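Side-chain contacts in geranyltranstransferase (Stenotrophomonas maltophilia, PDB 7LBJ), which probably makes prenyl diphosphates such as farnesyl diphosphate by magnesium-dependent joining of isoprenoid units: residues V13-W18 with L288-T293; D20-Q25 with L59-G64; M79-I84 with R192-M197. All coordinates share one frame; numbering follows the deposited sequence.

Contact 1: residues V13-W18 with L288-T293; sequences VLFARW and LRALAT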
ATOM      1  N   VAL A  13       7.508 -22.409 -23.602  1.00 22.38           N
ATOM      2  CA  VAL A  13       6.385 -21.780 -24.295  1.00 24.41           C
ATOM      3  C   VAL A  13       5.451 -21.091 -23.303  1.00 22.10           C
ATOM      4  O   VAL A  13       4.983 -19.970 -23.545  1.00 22.02           O
ATOM      5  CB  VAL A  13       5.650 -22.837 -25.144  1.00 28.16           C
ATOM      6  CG1 VAL A  13       4.216 -22.394 -25.461  1.00 28.96           C
ATOM      7  CG2 VAL A  13       6.435 -23.121 -26.432  1.00 29.52           C
ATOM      8  N   LEU A  14       5.173 -21.743 -22.174  1.00 19.44           N
ATOM      9  CA  LEU A  14       4.330 -21.133 -21.142  1.00 20.46           C
ATOM     10  C   LEU A  14       4.936 -19.846 -20.608  1.00 18.75           C
ATOM     11  O   LEU A  14       4.221 -18.850 -20.414  1.00 19.46           O
ATOM     12  CB  LEU A  14       4.094 -22.124 -20.001  1.00 17.74           C
ATOM     13  CG  LEU A  14       3.199 -23.324 -20.321  1.00 23.73           C
ATOM     14  CD1 LEU A  14       3.187 -24.334 -19.176  1.00 22.30           C
ATOM     15  CD2 LEU A  14       1.771 -22.858 -20.658  1.00 25.54           C
ATOM     16  N   PHE A  15       6.246 -19.843 -20.335  1.00 19.02           N
ATOM     17  CA  PHE A  15       6.867 -18.642 -19.783  1.00 19.37           C
ATOM     18  C   PHE A  15       6.773 -17.477 -20.758  1.00 19.82           C
ATOM     19  O   PHE A  15       6.516 -16.340 -20.350  1.00 18.27           O
ATOM     20  CB  PHE A  15       8.335 -18.888 -19.426  1.00 19.12           C
ATOM     21  CG  PHE A  15       8.550 -19.827 -18.262  1.00 18.93           C
ATOM     22  CD1 PHE A  15       7.492 -20.291 -17.498  1.00 19.56           C
ATOM     23  CD2 PHE A  15       9.836 -20.242 -17.938  1.00 25.78           C
ATOM     24  CE1 PHE A  15       7.715 -21.164 -16.431  1.00 21.66           C
ATOM     25  CE2 PHE A  15      10.065 -21.108 -16.873  1.00 28.29           C
ATOM     26  CZ  PHE A  15       9.000 -21.564 -16.117  1.00 21.14           C
ATOM     27  N   ALA A  16       7.006 -17.733 -22.049  1.00 19.95           N
ATOM     28  CA  ALA A  16       6.838 -16.681 -23.051  1.00 19.11           C
ATOM     29  C   ALA A  16       5.392 -16.185 -23.097  1.00 20.33           C
ATOM     30  O   ALA A  16       5.133 -14.975 -23.132  1.00 20.61           O
ATOM     31  CB  ALA A  16       7.287 -17.197 -24.421  1.00 20.31           C
ATOM     32  N   ARG A  17       4.432 -17.110 -23.097  1.00 20.10           N
ATOM     33  CA  ARG A  17       3.028 -16.716 -23.135  0.53 23.45           C
ATOM     34  C   ARG A  17       2.647 -15.885 -21.912  1.00 20.87           C
ATOM     35  O   ARG A  17       1.946 -14.869 -22.034  1.00 19.38           O
ATOM     36  CB  ARG A  17       2.156 -17.967 -23.241  0.53 25.71           C
ATOM     37  CG  ARG A  17       0.671 -17.721 -23.149  0.53 29.02           C
ATOM     38  CD  ARG A  17      -0.065 -19.030 -22.947  0.53 33.26           C
ATOM     39  NE  ARG A  17       0.088 -19.921 -24.088  0.53 28.10           N
ATOM     40  CZ  ARG A  17      -0.859 -20.147 -24.987  0.53 35.70           C
ATOM     41  NH1 ARG A  17      -2.049 -19.574 -24.898  0.53 36.22           N
ATOM     42  NH2 ARG A  17      -0.608 -20.970 -26.000  0.53 39.98           N
ATOM     43  N   TRP A  18       3.100 -16.295 -20.724  1.00 19.94           N
ATOM     44  CA  TRP A  18       2.753 -15.566 -19.501  1.00 16.57           C
ATOM     45  C   TRP A  18       3.486 -14.230 -19.391  1.00 18.36           C
ATOM     46  O   TRP A  18       2.931 -13.261 -18.850  1.00 16.86           O
ATOM     47  CB  TRP A  18       3.058 -16.437 -18.277  1.00 14.41           C
ATOM     48  CG  TRP A  18       2.208 -17.670 -18.211  1.00 13.88           C
ATOM     49  CD1 TRP A  18       0.979 -17.849 -18.762  1.00 19.47           C
ATOM     50  CD2 TRP A  18       2.528 -18.894 -17.539  1.00 13.91           C
ATOM     51  NE1 TRP A  18       0.509 -19.106 -18.482  1.00 18.52           N
ATOM     52  CE2 TRP A  18       1.438 -19.769 -17.724  1.00 19.58           C
ATOM     53  CE3 TRP A  18       3.621 -19.325 -16.780  1.00 17.13           C
ATOM     54  CZ2 TRP A  18       1.413 -21.069 -17.193  1.00 16.86           C
ATOM     55  CZ3 TRP A  18       3.598 -20.617 -16.254  1.00 17.51           C
ATOM     56  CH2 TRP A  18       2.501 -21.470 -16.464  1.00 16.67           C
ATOM     57  N   LEU A 288       6.527 -24.985 -12.619  1.00 17.66           N
ATOM     58  CA  LEU A 288       7.162 -24.686 -11.336  1.00 16.47           C
ATOM     59  C   LEU A 288       8.573 -25.257 -11.285  1.00 17.08           C
ATOM     60  O   LEU A 288       9.501 -24.598 -10.802  1.00 18.45           O
ATOM     61  CB  LEU A 288       6.333 -25.236 -10.174  1.00 18.69           C
ATOM     62  CG  LEU A 288       5.170 -24.396  -9.661  1.00 21.33           C
ATOM     63  CD1 LEU A 288       4.495 -25.126  -8.515  1.00 21.71           C
ATOM     64  CD2 LEU A 288       5.660 -23.025  -9.199  1.00 19.83           C
ATOM     65  N   ARG A 289       8.757 -26.480 -11.795  1.00 17.57           N
ATOM     66  CA  ARG A 289      10.085 -27.087 -11.772  1.00 19.27           C
ATOM     67  C   ARG A 289      11.077 -26.229 -12.529  1.00 22.60           C
ATOM     68  O   ARG A 289      12.233 -26.092 -12.115  1.00 18.36           O
ATOM     69  CB  ARG A 289      10.052 -28.488 -12.372  1.00 21.95           C
ATOM     70  CG  ARG A 289       9.476 -29.564 -11.466  1.00 20.57           C
ATOM     71  CD  ARG A 289       9.349 -30.879 -12.262  1.00 21.37           C
ATOM     72  NE  ARG A 289       8.720 -31.917 -11.455  1.00 22.34           N
ATOM     73  CZ  ARG A 289       7.624 -32.585 -11.787  1.00 25.15           C
ATOM     74  NH1 ARG A 289       7.044 -32.433 -12.972  1.00 21.76           N
ATOM     75  NH2 ARG A 289       7.109 -33.448 -10.919  1.00 26.83           N
ATOM     76  N   ALA A 290      10.634 -25.620 -13.634  1.00 18.24           N
ATOM     77  CA  ALA A 290      11.545 -24.833 -14.450  1.00 20.85           C
ATOM     78  C   ALA A 290      11.852 -23.485 -13.824  1.00 20.64           C
ATOM     79  O   ALA A 290      12.929 -22.928 -14.078  1.00 20.86           O
ATOM     80  CB  ALA A 290      10.979 -24.655 -15.868  1.00 21.60           C
ATOM     81  N   LEU A 291      10.930 -22.935 -13.029  1.00 18.52           N
ATOM     82  CA  LEU A 291      11.255 -21.725 -12.278  1.00 18.30           C
ATOM     83  C   LEU A 291      12.309 -22.015 -11.219  1.00 19.48           C
ATOM     84  O   LEU A 291      13.196 -21.193 -10.974  1.00 18.55           O
ATOM     85  CB  LEU A 291       9.996 -21.122 -11.640  1.00 17.65           C
ATOM     86  CG  LEU A 291       8.947 -20.616 -12.629  1.00 18.77           C
ATOM     87  CD1 LEU A 291       7.649 -20.214 -11.921  1.00 18.42           C
ATOM     88  CD2 LEU A 291       9.500 -19.444 -13.439  1.00 20.96           C
ATOM     89  N   ALA A 292      12.242 -23.197 -10.601  1.00 17.17           N
ATOM     90  CA  ALA A 292      13.281 -23.602  -9.663  1.00 22.39           C
ATOM     91  C   ALA A 292      14.635 -23.691 -10.359  1.00 21.33           C
ATOM     92  O   ALA A 292      15.647 -23.205  -9.842  1.00 21.15           O
ATOM     93  CB  ALA A 292      12.909 -24.939  -9.016  1.00 16.22           C
ATOM     94  N   THR A 293      14.670 -24.301 -11.545  1.00 19.09           N
ATOM     95  CA  THR A 293      15.920 -24.381 -12.294  1.00 21.39           C
ATOM     96  C   THR A 293      16.430 -22.995 -12.676  1.00 23.94           C
ATOM     97  O   THR A 293      17.628 -22.727 -12.581  1.00 24.90           O
ATOM     98  CB  THR A 293      15.715 -25.250 -13.538  1.00 25.29           C
ATOM     99  OG1 THR A 293      15.283 -26.558 -13.130  1.00 22.98           O
ATOM    100  CG2 THR A 293      17.000 -25.356 -14.360  1.00 28.27           C
TER
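The ring of Phe15 meets helix 286-297 obliquely and with its far end: CZ lies 3.5 Å from Leu291 CD2 and 3.6 Å from Leu291 CG. The methyl of Ala290 touches the same end of the ring, Ala290 CB being 3.7 Å from Phe15 CZ. A second flat group, the indole of Trp18, has the carbonyl oxygen of Leu14 over one face, 3.1 Å above the plane and offset toward the rim, and its ring is also stacked with that of Tyr61.

Phe15 has CG opposite its own carbonyl carbon (chi1 -68°), which sends the ring outward from helix 11-29 to bridge CA atoms 9.2 Å apart at Phe15 and Leu291. Ala287 and Leu294 touch the ring as well, so its neighbours fall at positions i, i+3, i+4 and i+7, the four corners of a hole that receives a knob. The single methyls of Ala287 and Ala290 let the ring end sit close to the helix, while leucine supplies reach. With no hydrogen bond or charge across it, the contact joins the N-terminal helix to the C-terminal one by apolar contact, consistent with hydrophobic burial and close fit as its source of stability.

Contact 2: residues D20-Q25 with L59-G64; sequences DRIESQ and LVYASG
The hydroxyl end of Tyr61 rests between two successive side chains, Arg21 and Ile22, where the N-terminal helix 11-29 packs beside helix 55-65 of the all-helical isoprenyl diphosphate synthase fold. Arg21 offers its aliphatic part: Tyr61 OH is 3.7 Å from both CG and CD of that residue. On Ile22 the terminal methyl does the touching, with CD1 3.6 Å from Tyr61 OH.

Arg21 starts opposite its backbone nitrogen (chi1 179°) and runs extended to NE, a course that lays its methylenes across the end of the tyrosine at about a right angle. The guanidinium plane stands 90° to the ring, and Tyr61 OH lies in that plane at its edge. With Arg21 NE 4.0 Å from Tyr61 OH, the two polar groups are not bonded to each other. A shared partner in the next shell, Asp75, probably positions both: its OD1 takes a salt bridge from Arg21 NE and a hydrogen bond with Tyr61 OH, thereby tying both helices to the beginning of helix 75-92. Tyrosine fits a place that needs a flat apolar body and a polar end; arginine likewise lends methylenes before its charge. Pro71 and Glu72 touch Arg21, while Ala78 and Met79 pack on Ile22. Ile22 CD1 also reaches the ring carbon Tyr61 CE2, at 4.2 Å.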
ATOM      1  N   ASP A  20       4.300 -12.349 -22.003  1.00 17.58           N
ATOM      2  CA  ASP A  20       3.531 -11.472 -22.885  1.00 17.26           C
ATOM      3  C   ASP A  20       2.211 -11.083 -22.245  1.00 19.02           C
ATOM      4  O   ASP A  20       1.787  -9.925 -22.333  1.00 17.59           O
ATOM      5  CB  ASP A  20       3.271 -12.156 -24.224  1.00 19.94           C
ATOM      6  CG  ASP A  20       4.527 -12.311 -25.043  1.00 27.02           C
ATOM      7  OD1 ASP A  20       5.493 -11.563 -24.775  1.00 27.98           O
ATOM      8  OD2 ASP A  20       4.533 -13.159 -25.968  1.00 31.31           O
ATOM      9  N   ARG A  21       1.546 -12.045 -21.609  1.00 16.91           N
ATOM     10  CA  ARG A  21       0.249 -11.793 -20.999  1.00 19.46           C
ATOM     11  C   ARG A  21       0.362 -10.740 -19.903  1.00 18.64           C
ATOM     12  O   ARG A  21      -0.442  -9.800 -19.848  1.00 18.04           O
ATOM     13  CB  ARG A  21      -0.321 -13.102 -20.446  1.00 20.46           C
ATOM     14  CG  ARG A  21      -1.657 -12.925 -19.786  1.00 23.41           C
ATOM     15  CD  ARG A  21      -2.316 -14.238 -19.407  1.00 19.71           C
ATOM     16  NE  ARG A  21      -3.698 -13.968 -19.025  1.00 19.68           N
ATOM     17  CZ  ARG A  21      -4.727 -14.037 -19.852  1.00 27.07           C
ATOM     18  NH1 ARG A  21      -4.577 -14.440 -21.108  1.00 26.65           N
ATOM     19  NH2 ARG A  21      -5.935 -13.675 -19.416  1.00 23.39           N
ATOM     20  N   ILE A  22       1.354 -10.882 -19.014  1.00 15.18           N
ATOM     21  CA  ILE A  22       1.452  -9.931 -17.905  1.00 17.00           C
ATOM     22  C   ILE A  22       1.849  -8.538 -18.407  1.00 15.71           C
ATOM     23  O   ILE A  22       1.387  -7.518 -17.864  1.00 15.57           O
ATOM     24  CB  ILE A  22       2.396 -10.471 -16.802  1.00 15.15           C
ATOM     25  CG1 ILE A  22       2.066  -9.822 -15.436  1.00 16.16           C
ATOM     26  CG2 ILE A  22       3.877 -10.257 -17.131  1.00 15.77           C
ATOM     27  CD1 ILE A  22       0.710 -10.233 -14.881  1.00 16.19           C
ATOM     28  N   GLU A  23       2.658  -8.459 -19.467  1.00 15.74           N
ATOM     29  CA  GLU A  23       2.959  -7.163 -20.065  1.00 13.67           C
ATOM     30  C   GLU A  23       1.685  -6.472 -20.547  1.00 18.64           C
ATOM     31  O   GLU A  23       1.468  -5.276 -20.286  1.00 18.52           O
ATOM     32  CB  GLU A  23       3.939  -7.340 -21.221  1.00 16.25           C
ATOM     33  CG  GLU A  23       4.568  -6.044 -21.688  1.00 20.20           C
ATOM     34  CD  GLU A  23       5.573  -5.493 -20.690  1.00 19.49           C
ATOM     35  OE1 GLU A  23       6.179  -6.294 -19.939  1.00 18.82           O
ATOM     36  OE2 GLU A  23       5.753  -4.255 -20.659  1.00 21.06           O
ATOM     37  N   SER A  24       0.828  -7.212 -21.251  1.00 16.12           N
ATOM     38  CA  SER A  24      -0.399  -6.625 -21.785  0.55 19.16           C
ATOM     39  C   SER A  24      -1.372  -6.265 -20.669  1.00 16.89           C
ATOM     40  O   SER A  24      -2.070  -5.244 -20.747  1.00 18.63           O
ATOM     41  CB  SER A  24      -1.055  -7.595 -22.766  0.55 19.51           C
ATOM     42  OG  SER A  24      -2.291  -7.086 -23.229  0.55 21.50           O
ATOM     43  N   GLN A  25      -1.449  -7.110 -19.636  1.00 16.87           N
ATOM     44  CA  GLN A  25      -2.369  -6.866 -18.532  1.00 20.08           C
ATOM     45  C   GLN A  25      -1.949  -5.635 -17.743  1.00 19.45           C
ATOM     46  O   GLN A  25      -2.783  -4.793 -17.392  1.00 18.50           O
ATOM     47  CB  GLN A  25      -2.428  -8.093 -17.620  1.00 17.47           C
ATOM     48  CG  GLN A  25      -3.153  -9.275 -18.237  1.00 20.29           C
ATOM     49  CD  GLN A  25      -4.654  -9.126 -18.150  1.00 25.82           C
ATOM     50  OE1 GLN A  25      -5.167  -8.587 -17.178  1.00 25.01           O
ATOM     51  NE2 GLN A  25      -5.367  -9.614 -19.160  1.00 26.68           N
ATOM     52  N   LEU A  59       5.440 -17.274 -11.091  1.00 11.58           N
ATOM     53  CA  LEU A  59       5.129 -18.179  -9.993  1.00 12.35           C
ATOM     54  C   LEU A  59       3.623 -18.274  -9.756  1.00 13.94           C
ATOM     55  O   LEU A  59       3.108 -19.358  -9.468  1.00 12.60           O
ATOM     56  CB  LEU A  59       5.843 -17.730  -8.722  1.00 16.45           C
ATOM     57  CG  LEU A  59       7.357 -17.979  -8.690  1.00 14.10           C
ATOM     58  CD1 LEU A  59       7.984 -17.086  -7.618  1.00 17.32           C
ATOM     59  CD2 LEU A  59       7.673 -19.468  -8.394  1.00 16.41           C
ATOM     60  N   VAL A  60       2.898 -17.148  -9.845  1.00 12.31           N
ATOM     61  CA  VAL A  60       1.440 -17.200  -9.696  1.00 11.13           C
ATOM     62  C   VAL A  60       0.830 -18.085 -10.777  1.00 14.76           C
ATOM     63  O   VAL A  60       0.022 -18.983 -10.501  1.00 14.42           O
ATOM     64  CB  VAL A  60       0.834 -15.779  -9.737  1.00 11.99           C
ATOM     65  CG1 VAL A  60      -0.698 -15.858  -9.764  1.00 11.56           C
ATOM     66  CG2 VAL A  60       1.305 -14.951  -8.523  1.00 11.61           C
ATOM     67  N   TYR A  61       1.193 -17.835 -12.033  1.00 12.46           N
ATOM     68  CA  TYR A  61       0.610 -18.619 -13.114  1.00 13.61           C
ATOM     69  C   TYR A  61       1.007 -20.090 -13.005  1.00 15.14           C
ATOM     70  O   TYR A  61       0.179 -20.980 -13.228  1.00 15.14           O
ATOM     71  CB  TYR A  61       1.047 -18.057 -14.456  1.00 14.08           C
ATOM     72  CG  TYR A  61       0.440 -16.719 -14.844  1.00 14.43           C
ATOM     73  CD1 TYR A  61      -0.945 -16.563 -14.973  1.00 15.57           C
ATOM     74  CD2 TYR A  61       1.261 -15.633 -15.148  1.00 15.01           C
ATOM     75  CE1 TYR A  61      -1.501 -15.325 -15.382  1.00 16.28           C
ATOM     76  CE2 TYR A  61       0.714 -14.391 -15.570  1.00 15.33           C
ATOM     77  CZ  TYR A  61      -0.654 -14.251 -15.673  1.00 17.93           C
ATOM     78  OH  TYR A  61      -1.172 -13.039 -16.088  1.00 14.13           O
ATOM     79  N   ALA A  62       2.277 -20.358 -12.688  1.00 13.22           N
ATOM     80  CA  ALA A  62       2.771 -21.735 -12.665  1.00 16.98           C
ATOM     81  C   ALA A  62       2.141 -22.507 -11.519  1.00 15.31           C
ATOM     82  O   ALA A  62       1.860 -23.706 -11.641  1.00 15.84           O
ATOM     83  CB  ALA A  62       4.298 -21.761 -12.533  1.00 15.24           C
ATOM     84  N   SER A  63       1.921 -21.833 -10.394  1.00 14.35           N
ATOM     85  CA  SER A  63       1.238 -22.464  -9.271  0.56 15.04           C
ATOM     86  C   SER A  63      -0.217 -22.749  -9.621  1.00 15.45           C
ATOM     87  O   SER A  63      -0.725 -23.847  -9.365  1.00 16.11           O
ATOM     88  CB  SER A  63       1.341 -21.567  -8.034  0.56 13.39           C
ATOM     89  OG  SER A  63       0.774 -22.174  -6.886  0.56 14.36           O
ATOM     90  N   GLY A  64      -0.905 -21.766 -10.207  1.00 13.77           N
ATOM     91  CA  GLY A  64      -2.266 -22.021 -10.646  1.00 16.52           C
ATOM     92  C   GLY A  64      -2.315 -23.122 -11.683  1.00 19.96           C
ATOM     93  O   GLY A  64      -3.285 -23.888 -11.745  1.00 17.23           O
TER

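Contact 3: residues M79-I84 with R192-M197; sequences MSVELI and RAAVRM
Two nearly antiparallel helices pack here deep inside the helical bundle of the isoprenyl diphosphate synthase fold, Val81 and Ser80 of helix 75-92 meeting Ala194 and Met197 of helix 176-201. The centre of the contact is about 6 Å from the centre of the chain, and all four touching residues are buried. In this family the helix that bears Val81 leads into the first aspartate-rich motif, and the contact joins that helix to helix 176-201.

The short axes run at 170° and approach to 10.1 Å. The backbones come nearest at Val81 and Ala194, whose CA atoms are 6.3 Å apart; alanine suits this position because a single methyl keeps the local approach of the CA atoms short. One branch of valine does the work. Val81 CG1 lies against the backbone of the other helix, 4.1 Å from Ala194 CA, and also meets the sulfur, 3.9 Å from Met197 SD. The valine and methionine side chains slide past each other in opposite directions.

Rotation about the CG-SD bond of the methionine (chi3 81°) swings CE toward the serine. Its unbranched, flexible chain lets SD meet the valine and CE the serine. Serine is small enough to stay close to its own helix: its hydroxyl, held between the backbone nitrogen and the carbonyl carbon (chi1 76°), hydrogen-bonds to Ala77 O one turn back, which accounts for a polar atom in so apolar a setting. Leu133 of helix 115-134 packs on both Ser80 and Met197, and Val60 of helix 55-65 reaches Ala194. The methyl and the hydroxyl meet without bonding, Met197 CE standing 3.6 Å from Ser80 OG.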
ATOM      1  N   MET A  79      -0.548  -9.779 -11.416  1.00 12.08           N
ATOM      2  CA  MET A  79      -0.183  -8.366 -11.451  1.00 12.48           C
ATOM      3  C   MET A  79       0.148  -7.843 -10.058  1.00 13.31           C
ATOM      4  O   MET A  79       1.089  -7.054  -9.889  1.00 11.79           O
ATOM      5  CB  MET A  79      -1.316  -7.541 -12.069  1.00 13.96           C
ATOM      6  CG  MET A  79      -1.431  -7.699 -13.566  1.00 16.07           C
ATOM      7  SD  MET A  79      -2.590  -6.486 -14.264  1.00 18.21           S
ATOM      8  CE  MET A  79      -4.128  -7.257 -13.800  1.00 16.87           C
ATOM      9  N   SER A  80      -0.613  -8.249  -9.049  1.00 12.88           N
ATOM     10  CA  SER A  80      -0.422  -7.647  -7.730  1.00 10.05           C
ATOM     11  C   SER A  80       0.986  -7.917  -7.201  1.00 12.07           C
ATOM     12  O   SER A  80       1.607  -7.037  -6.595  1.00  9.82           O
ATOM     13  CB  SER A  80      -1.480  -8.150  -6.740  1.00 14.87           C
ATOM     14  OG  SER A  80      -1.192  -9.472  -6.296  1.00 15.47           O
ATOM     15  N   VAL A  81       1.534  -9.113  -7.454  1.00 12.25           N
ATOM     16  CA  VAL A  81       2.842  -9.370  -6.863  1.00 11.53           C
ATOM     17  C   VAL A  81       3.922  -8.627  -7.625  1.00 14.46           C
ATOM     18  O   VAL A  81       4.936  -8.232  -7.028  1.00 12.67           O
ATOM     19  CB  VAL A  81       3.150 -10.882  -6.757  1.00 10.70           C
ATOM     20  CG1 VAL A  81       2.181 -11.547  -5.788  1.00 12.55           C
ATOM     21  CG2 VAL A  81       3.100 -11.561  -8.134  1.00 12.92           C
ATOM     22  N   GLU A  82       3.740  -8.422  -8.939  1.00 13.76           N
ATOM     23  CA  GLU A  82       4.721  -7.656  -9.707  1.00 13.05           C
ATOM     24  C   GLU A  82       4.666  -6.178  -9.345  1.00 15.41           C
ATOM     25  O   GLU A  82       5.710  -5.512  -9.325  1.00 13.02           O
ATOM     26  CB  GLU A  82       4.501  -7.852 -11.217  1.00 12.91           C
ATOM     27  CG  GLU A  82       5.603  -7.292 -12.120  1.00 14.20           C
ATOM     28  CD  GLU A  82       6.941  -8.021 -11.984  1.00 15.59           C
ATOM     29  OE1 GLU A  82       7.042  -8.969 -11.181  1.00 18.10           O
ATOM     30  OE2 GLU A  82       7.908  -7.649 -12.687  1.00 19.51           O
ATOM     31  N   LEU A  83       3.460  -5.661  -9.035  1.00 10.68           N
ATOM     32  CA  LEU A  83       3.325  -4.267  -8.604  1.00 12.49           C
ATOM     33  C   LEU A  83       3.957  -4.032  -7.236  1.00 12.39           C
ATOM     34  O   LEU A  83       4.589  -2.989  -7.011  1.00 10.65           O
ATOM     35  CB  LEU A  83       1.842  -3.840  -8.597  1.00 12.28           C
ATOM     36  CG  LEU A  83       1.283  -3.777 -10.025  1.00 12.95           C
ATOM     37  CD1 LEU A  83      -0.233  -3.684 -10.006  1.00 15.53           C
ATOM     38  CD2 LEU A  83       1.876  -2.597 -10.813  1.00 15.35           C
ATOM     39  N   ILE A  84       3.799  -4.972  -6.299  1.00 10.37           N
ATOM     40  CA  ILE A  84       4.489  -4.816  -5.020  1.00 10.82           C
ATOM     41  C   ILE A  84       5.994  -4.837  -5.243  1.00 13.33           C
ATOM     42  O   ILE A  84       6.734  -3.992  -4.725  1.00 12.54           O
ATOM     43  CB  ILE A  84       4.041  -5.894  -4.019  1.00  9.25           C
ATOM     44  CG1 ILE A  84       2.561  -5.673  -3.645  1.00 11.09           C
ATOM     45  CG2 ILE A  84       4.918  -5.867  -2.757  1.00 11.15           C
ATOM     46  CD1 ILE A  84       2.280  -4.294  -3.029  1.00 13.33           C
ATOM     47  N   ARG A 192       6.926 -16.432  -1.604  1.00 11.19           N
ATOM     48  CA  ARG A 192       5.958 -17.394  -1.074  1.00 12.66           C
ATOM     49  C   ARG A 192       4.528 -16.917  -1.300  1.00 12.78           C
ATOM     50  O   ARG A 192       3.641 -17.727  -1.585  1.00 12.37           O
ATOM     51  CB  ARG A 192       6.205 -17.650   0.412  1.00 13.01           C
ATOM     52  CG  ARG A 192       7.506 -18.418   0.671  1.00 12.22           C
ATOM     53  CD  ARG A 192       7.932 -18.246   2.111  1.00 15.11           C
ATOM     54  NE  ARG A 192       6.975 -18.855   3.035  1.00 17.39           N
ATOM     55  CZ  ARG A 192       7.102 -18.823   4.353  1.00 28.12           C
ATOM     56  NH1 ARG A 192       8.111 -18.188   4.932  1.00 22.06           N
ATOM     57  NH2 ARG A 192       6.198 -19.441   5.111  1.00 25.61           N
ATOM     58  N   ALA A 193       4.279 -15.610  -1.187  1.00 10.84           N
ATOM     59  CA  ALA A 193       2.926 -15.113  -1.456  1.00 11.38           C
ATOM     60  C   ALA A 193       2.507 -15.406  -2.886  1.00 14.05           C
ATOM     61  O   ALA A 193       1.348 -15.756  -3.140  1.00 11.35           O
ATOM     62  CB  ALA A 193       2.828 -13.607  -1.182  1.00 10.84           C
ATOM     63  N   ALA A 194       3.427 -15.256  -3.841  1.00 10.12           N
ATOM     64  CA  ALA A 194       3.061 -15.485  -5.231  1.00 14.07           C
ATOM     65  C   ALA A 194       2.607 -16.923  -5.429  1.00 16.29           C
ATOM     66  O   ALA A 194       1.547 -17.173  -6.015  1.00 14.32           O
ATOM     67  CB  ALA A 194       4.228 -15.155  -6.161  1.00 12.46           C
ATOM     68  N   VAL A 195       3.370 -17.880  -4.894  1.00 12.83           N
ATOM     69  CA  VAL A 195       2.980 -19.286  -5.022  1.00 15.18           C
ATOM     70  C   VAL A 195       1.670 -19.549  -4.284  1.00 13.17           C
ATOM     71  O   VAL A 195       0.791 -20.260  -4.786  1.00 13.01           O
ATOM     72  CB  VAL A 195       4.116 -20.189  -4.516  1.00 15.47           C
ATOM     73  CG1 VAL A 195       3.638 -21.662  -4.360  1.00 14.97           C
ATOM     74  CG2 VAL A 195       5.331 -20.064  -5.474  1.00  9.93           C
ATOM     75  N   ARG A 196       1.517 -18.990  -3.078  1.00 12.66           N
ATOM     76  CA  ARG A 196       0.290 -19.240  -2.321  1.00 11.36           C
ATOM     77  C   ARG A 196      -0.929 -18.697  -3.053  1.00 11.36           C
ATOM     78  O   ARG A 196      -1.988 -19.342  -3.073  1.00 10.74           O
ATOM     79  CB  ARG A 196       0.398 -18.626  -0.923  1.00  9.57           C
ATOM     80  CG  ARG A 196      -0.892 -18.743  -0.133  1.00 12.47           C
ATOM     81  CD  ARG A 196      -0.733 -18.171   1.285  1.00 15.83           C
ATOM     82  NE  ARG A 196      -2.027 -18.082   1.948  1.00 14.86           N
ATOM     83  CZ  ARG A 196      -2.618 -19.092   2.565  1.00 15.29           C
ATOM     84  NH1 ARG A 196      -2.030 -20.275   2.676  1.00 16.79           N
ATOM     85  NH2 ARG A 196      -3.823 -18.907   3.105  1.00 20.75           N
ATOM     86  N   MET A 197      -0.816 -17.495  -3.637  1.00 11.87           N
ATOM     87  CA  MET A 197      -1.976 -16.891  -4.293  1.00 13.20           C
ATOM     88  C   MET A 197      -2.385 -17.669  -5.528  1.00 13.06           C
ATOM     89  O   MET A 197      -3.582 -17.880  -5.762  1.00 14.18           O
ATOM     90  CB  MET A 197      -1.694 -15.428  -4.633  1.00 11.33           C
ATOM     91  CG  MET A 197      -1.526 -14.597  -3.332  1.00 17.37           C
ATOM     92  SD  MET A 197      -0.691 -13.016  -3.589  1.00 26.09           S
ATOM     93  CE  MET A 197      -2.102 -12.170  -4.158  1.00 12.69           C
TER

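Overall arrangement
All three contacts are buried, but at different depths: the centre of contact 3 lies about 6 Å from the chain's centre, those of contacts 2 and 1 about 12 and 14 Å, each of the outer two including one partly exposed residue. Contacts 1 and 2 share helix 11-29, which reaches the C-terminal helix in one and helix 55-65 in the other; contact 3 pairs two other helices. Helix 55-65 links them, since Leu59 and Ala62 pack on Leu291, and Ser63 OG probably hydrogen-bonds to Val195 O. Contact 1 is purely apolar, contact 3 adds a sulfur and a hydroxyl, and contact 2 has apolar contacts at polar ends whose partner, Asp75, lies outside the segments.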